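Local coordinates for protein exopolyphosphatase (PDB 1T6C) that probably hydrolyses polyphosphate and guanosine pentaphosphate, as a Ppx/GppA-family phosphatase of actin-like fold that carries a bound calcium ion, at residues A[44-49]-A[64-69]; A[87-92]-A[112-117]. All blocks are in the same frame, centred on the assembly; numbering follows the deposited sequence. Where two conformers were deposited one is given.

Contact 1: A[44-49]-A[64-69]; sequences RITSLG and EETIQV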
loop_
_atom_site.group_PDB
_atom_site.type_symbol
_atom_site.label_atom_id
_atom_site.label_comp_id
_atom_site.label_asym_id
_atom_site.label_seq_id
_atom_site.Cartn_x
_atom_site.Cartn_y
_atom_site.Cartn_z
ATOM N N ARG A 44 1.322 14.896 3.912
ATOM C CA ARG A 44 0.361 15.877 4.411
ATOM C C ARG A 44 -1.029 15.292 4.210
ATOM O O ARG A 44 -1.362 14.813 3.123
ATOM C CB ARG A 44 0.501 17.220 3.683
ATOM C CG ARG A 44 1.633 18.109 4.189
ATOM C CD ARG A 44 3.018 17.820 3.599
ATOM N NE ARG A 44 4.132 18.299 4.435
ATOM C CZ ARG A 44 4.662 19.524 4.375
ATOM N NH1 ARG A 44 4.190 20.442 3.531
ATOM N NH2 ARG A 44 5.669 19.847 5.177
ATOM N N ILE A 45 -1.879 15.380 5.242
ATOM C CA ILE A 45 -3.238 14.901 5.128
ATOM C C ILE A 45 -4.058 16.048 4.524
ATOM O O ILE A 45 -4.106 17.151 5.090
ATOM C CB ILE A 45 -3.784 14.450 6.511
ATOM C CG1 ILE A 45 -2.982 13.248 7.044
ATOM C CG2 ILE A 45 -5.292 14.142 6.411
ATOM C CD1 ILE A 45 -3.128 12.979 8.568
ATOM N N THR A 46 -4.635 15.830 3.345
ATOM C CA THR A 46 -5.528 16.820 2.751
ATOM C C THR A 46 -6.958 16.341 2.517
ATOM O O THR A 46 -7.779 17.111 2.073
ATOM C CB THR A 46 -4.969 17.375 1.424
ATOM O OG1 THR A 46 -4.975 16.359 0.416
ATOM C CG2 THR A 46 -3.513 17.844 1.571
ATOM N N SER A 47 -7.225 15.075 2.783
ATOM C CA SER A 47 -8.559 14.502 2.738
ATOM C C SER A 47 -9.302 14.836 1.457
ATOM O O SER A 47 -10.443 15.311 1.497
ATOM C CB SER A 47 -9.364 14.937 3.974
ATOM O OG SER A 47 -8.621 14.676 5.155
ATOM N N LEU A 48 -8.676 14.569 0.307
ATOM C CA LEU A 48 -9.334 14.824 -0.980
ATOM C C LEU A 48 -10.623 14.017 -1.193
ATOM O O LEU A 48 -11.479 14.413 -1.973
ATOM C CB LEU A 48 -8.387 14.530 -2.157
ATOM C CG LEU A 48 -7.601 15.682 -2.746
ATOM C CD1 LEU A 48 -6.698 15.104 -3.850
ATOM C CD2 LEU A 48 -8.449 16.816 -3.338
ATOM N N GLY A 49 -10.743 12.876 -0.544
ATOM C CA GLY A 49 -11.934 12.055 -0.652
ATOM C C GLY A 49 -13.135 12.596 0.103
ATOM O O GLY A 49 -14.212 11.989 0.055
ATOM N N GLU A 64 -7.743 23.128 -2.851
ATOM C CA GLU A 64 -6.826 24.249 -2.678
ATOM C C GLU A 64 -5.693 23.865 -1.744
ATOM O O GLU A 64 -4.546 24.228 -1.990
ATOM C CB GLU A 64 -7.569 25.454 -2.101
ATOM C CG GLU A 64 -8.581 26.042 -3.055
ATOM C CD GLU A 64 -7.959 26.772 -4.230
ATOM O OE1 GLU A 64 -6.730 27.036 -4.249
ATOM O OE2 GLU A 64 -8.737 27.133 -5.131
ATOM N N GLU A 65 -6.004 23.134 -0.679
ATOM C CA GLU A 65 -4.955 22.701 0.233
ATOM C C GLU A 65 -4.001 21.749 -0.497
ATOM O O GLU A 65 -2.778 21.799 -0.306
ATOM C CB GLU A 65 -5.497 21.996 1.478
ATOM C CG GLU A 65 -4.383 21.762 2.482
ATOM C CD GLU A 65 -4.829 21.170 3.806
ATOM O OE1 GLU A 65 -6.033 21.019 4.006
ATOM O OE2 GLU A 65 -3.951 20.858 4.648
ATOM N N THR A 66 -4.568 20.876 -1.322
ATOM C CA THR A 66 -3.751 19.890 -2.040
ATOM C C THR A 66 -2.813 20.601 -3.020
ATOM O O THR A 66 -1.628 20.289 -3.072
ATOM C CB THR A 66 -4.632 18.866 -2.742
ATOM O OG1 THR A 66 -5.378 18.103 -1.788
ATOM C CG2 THR A 66 -3.785 17.811 -3.475
ATOM N N ILE A 67 -3.322 21.612 -3.729
ATOM C CA ILE A 67 -2.482 22.396 -4.620
ATOM C C ILE A 67 -1.353 23.074 -3.821
ATOM O O ILE A 67 -0.211 23.079 -4.259
ATOM C CB ILE A 67 -3.322 23.394 -5.445
ATOM C CG1 ILE A 67 -4.147 22.626 -6.478
ATOM C CG2 ILE A 67 -2.449 24.437 -6.141
ATOM C CD1 ILE A 67 -5.082 23.460 -7.254
ATOM N N GLN A 68 -1.643 23.634 -2.644
ATOM C CA GLN A 68 -0.589 24.297 -1.870
ATOM C C GLN A 68 0.493 23.307 -1.426
ATOM O O GLN A 68 1.657 23.631 -1.502
ATOM C CB GLN A 68 -1.164 25.064 -0.663
ATOM C CG GLN A 68 -0.145 25.975 0.085
ATOM C CD GLN A 68 0.898 26.691 -0.821
ATOM O OE1 GLN A 68 2.106 26.331 -0.833
ATOM N NE2 GLN A 68 0.438 27.700 -1.565
ATOM N N VAL A 69 0.105 22.102 -1.032
ATOM C CA VAL A 69 1.058 21.053 -0.640
ATOM C C VAL A 69 1.944 20.673 -1.828
ATOM O O VAL A 69 3.157 20.484 -1.685
ATOM C CB VAL A 69 0.339 19.785 -0.116
ATOM C CG1 VAL A 69 1.308 18.617 -0.015
ATOM C CG2 VAL A 69 -0.322 20.072 1.236
HETATM O O HOH W 1 -6.033 18.990 5.922
#
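Arg44, at the end of strand 35-45, lays the aliphatic part of its side chain over Val69 of helix 60-79. Its CB lies 3.8 Å from Val69 CG2 and nearly as close to CG1 of the same valine. CG keeps to the first branch, 4.0 Å from Val69 CG2, while CD moves to the other, 4.1 Å from Val69 CG1. The chain bends at chi2 (84°), which holds CD over the valine, and the guanidinium beyond it pairs through NH1 with Glu72, a turn farther along the helix. Thr46 meets the helix with both of its branches. OG1, set between the backbone N and the carbonyl carbon (chi1 68°), lies 2.8 Å from Thr66 OG1, close enough for a hydrogen bond, though the proton has a second possible acceptor; the two side chains cross at about a right angle. The methyl CG2 lies 3.9 Å from Val69 CG2 and also touches the CG of Glu65. An alanine in place of Thr46 would probably leave Thr66 OG1 without this hydroxyl mate and open a gap beside Val69 CG2. Leu48 approaches Thr66 at about a right angle, its CG 3.4 Å from Thr66 OG1, so the buried hydroxyl has apolar carbons beside its polar partners, which include Arg62 O one turn back. At the more open side a water donates to Ile45 O (2.8 Å) and to Glu65 OE1 (2.8 Å), bridging the strand end to a carboxylate that is also salt-bridged to Arg62. The helix thus lies against the strand end and the loop after it, with Val24 of strand 23-32 touching Thr46, Thr66 and Val69, and Phe102 of helix 99-109 touching Leu48 and Thr66.

Contact 2: A[87-92]-A[112-117]; sequences AVATEA and LVVEVI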
loop_
_atom_site.group_PDB
_atom_site.type_symbol
_atom_site.label_atom_id
_atom_site.label_comp_id
_atom_site.label_asym_id
_atom_site.label_seq_id
_atom_site.Cartn_x
_atom_site.Cartn_y
_atom_site.Cartn_z
ATOM N N ALA A 87 4.531 11.672 -10.653
ATOM C CA ALA A 87 3.413 11.909 -9.723
ATOM C C ALA A 87 2.197 11.128 -10.168
ATOM O O ALA A 87 1.850 11.101 -11.370
ATOM C CB ALA A 87 3.103 13.350 -9.663
ATOM N N VAL A 88 1.558 10.466 -9.206
ATOM C CA VAL A 88 0.399 9.620 -9.486
ATOM C C VAL A 88 -0.738 9.950 -8.541
ATOM O O VAL A 88 -0.505 10.433 -7.427
ATOM C CB VAL A 88 0.730 8.091 -9.429
ATOM C CG1 VAL A 88 1.808 7.691 -10.411
ATOM C CG2 VAL A 88 1.126 7.660 -8.029
ATOM N N ALA A 89 -1.943 9.651 -8.984
ATOM C CA ALA A 89 -3.133 9.752 -8.146
ATOM C C ALA A 89 -3.873 8.422 -8.225
ATOM O O ALA A 89 -3.868 7.785 -9.263
ATOM C CB ALA A 89 -3.998 10.892 -8.590
ATOM N N THR A 90 -4.549 8.070 -7.142
ATOM C CA THR A 90 -5.300 6.815 -7.044
ATOM C C THR A 90 -6.658 6.904 -7.697
ATOM O O THR A 90 -7.220 8.016 -7.861
ATOM C CB THR A 90 -5.581 6.475 -5.560
ATOM O OG1 THR A 90 -6.444 7.480 -4.991
ATOM C CG2 THR A 90 -4.400 6.474 -4.738
ATOM N N GLU A 91 -7.219 5.729 -7.983
ATOM C CA GLU A 91 -8.527 5.611 -8.651
ATOM C C GLU A 91 -9.656 6.228 -7.797
ATOM O O GLU A 91 -10.666 6.606 -8.347
ATOM C CB GLU A 91 -8.863 4.143 -8.969
ATOM C CG GLU A 91 -9.803 3.958 -10.170
ATOM C CD GLU A 91 -10.996 3.081 -9.861
ATOM O OE1 GLU A 91 -10.778 1.906 -9.498
ATOM O OE2 GLU A 91 -12.144 3.556 -9.997
ATOM N N ALA A 92 -9.466 6.359 -6.491
ATOM C CA ALA A 92 -10.431 7.047 -5.634
ATOM C C ALA A 92 -10.601 8.532 -6.029
ATOM O O ALA A 92 -11.650 9.131 -5.819
ATOM C CB ALA A 92 -10.011 6.933 -4.196
ATOM N N LEU A 112 3.344 20.372 -12.848
ATOM C CA LEU A 112 3.496 18.933 -12.663
ATOM C C LEU A 112 2.324 18.215 -13.334
ATOM O O LEU A 112 1.173 18.616 -13.146
ATOM C CB LEU A 112 3.507 18.578 -11.174
ATOM C CG LEU A 112 4.719 17.913 -10.515
ATOM C CD1 LEU A 112 6.026 18.162 -11.204
ATOM C CD2 LEU A 112 4.763 18.370 -9.061
ATOM N N VAL A 113 2.611 17.165 -14.085
ATOM C CA VAL A 113 1.591 16.207 -14.523
ATOM C C VAL A 113 1.408 15.127 -13.459
ATOM O O VAL A 113 2.384 14.558 -12.994
ATOM C CB VAL A 113 1.951 15.554 -15.886
ATOM C CG1 VAL A 113 0.951 14.513 -16.271
ATOM C CG2 VAL A 113 1.996 16.631 -16.962
ATOM N N VAL A 114 0.160 14.903 -13.065
ATOM C CA VAL A 114 -0.211 13.817 -12.155
ATOM C C VAL A 114 -1.002 12.806 -12.997
ATOM O O VAL A 114 -1.990 13.156 -13.633
ATOM C CB VAL A 114 -1.099 14.315 -11.014
ATOM C CG1 VAL A 114 -1.539 13.119 -10.122
ATOM C CG2 VAL A 114 -0.391 15.372 -10.186
ATOM N N GLU A 115 -0.503 11.576 -13.062
ATOM C CA GLU A 115 -1.171 10.507 -13.771
ATOM C C GLU A 115 -2.106 9.761 -12.838
ATOM O O GLU A 115 -1.686 9.297 -11.804
ATOM C CB GLU A 115 -0.160 9.516 -14.323
ATOM C CG GLU A 115 -0.867 8.480 -15.178
ATOM C CD GLU A 115 0.036 7.374 -15.661
ATOM O OE1 GLU A 115 1.226 7.295 -15.249
ATOM O OE2 GLU A 115 -0.492 6.552 -16.445
ATOM N N VAL A 116 -3.381 9.666 -13.216
ATOM C CA VAL A 116 -4.334 8.812 -12.518
ATOM C C VAL A 116 -4.057 7.384 -12.930
ATOM O O VAL A 116 -4.074 7.049 -14.105
ATOM C CB VAL A 116 -5.804 9.192 -12.815
ATOM C CG1 VAL A 116 -6.745 8.258 -12.102
ATOM C CG2 VAL A 116 -6.053 10.589 -12.392
ATOM N N ILE A 117 -3.717 6.549 -11.959
ATOM C CA ILE A 117 -3.378 5.170 -12.239
ATOM C C ILE A 117 -4.414 4.215 -11.641
ATOM O O ILE A 117 -5.119 4.550 -10.673
ATOM C CB ILE A 117 -1.956 4.792 -11.773
ATOM C CG1 ILE A 117 -1.800 4.936 -10.258
ATOM C CG2 ILE A 117 -0.904 5.655 -12.503
ATOM C CD1 ILE A 117 -0.462 4.351 -9.735
HETATM O O HOH W 2 4.301 12.764 -13.332
HETATM O O HOH W 3 -5.569 3.424 -8.178
#
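Ala89 and Val114 mark the tight side of this pair of parallel strands, Val114 CG1 lying 3.7 Å from Ala89 CB. The other methyl, CG2, is anti to the carbonyl carbon and faces Ala87 CB, the small alanines letting the valine lie close over them. Beneath, three backbone hydrogen bonds join the strands: Glu115 N to Ala87 O (2.9 Å), Ala89 N to Glu115 O (2.9 Å), and Ile117 N to Ala89 O (3.0 Å), the first and last nearly straight, the middle one more bent at 156°. On the other face of the sheet Ile117 crosses Val88 obliquely, its CD1 3.9 Å from Val88 CB. At both ends the strands let water in. One water takes the N-H of Ala87 and donates to Val113 O; another takes the N-H of Glu91, the residue after the N-cap Thr90, and donates to Ile117 O. Glu115 turns its carboxylate toward Lys86, with which it forms a salt bridge. Strand 84-89, helix 99-109, whose Leu103 and Val106 pack on Val114, and strand 114-116 form a beta-alpha-beta crossover, which adds the outermost strand to the 3-2-1-4-5 sheet of the actin-like fold.

Both contacts reach one five-stranded sheet, at opposite edges: contact 1 joins a helix to the end of outer strand 35-45, contact 2 pairs outer strand 114-116 with its neighbour. Each is partly buried, and the centre of contact 1 lies farther from the centre of the chain, about 19 Å against 15 Å for that of contact 2. In chain order helix 60-79 leads directly to strand 84-89, and helix 99-109 touches both contacts. Their chemistry differs accordingly. In 44-49/64-69 side chains do the work, through two close hydroxyls, methyls and a water; in 87-92/112-117 backbone bonds carry the pairing, with alanine, valine and isoleucine side chains packed on either face, and the side chain of Glu91 lies about 8 Å from that of the calcium ligand Ser149.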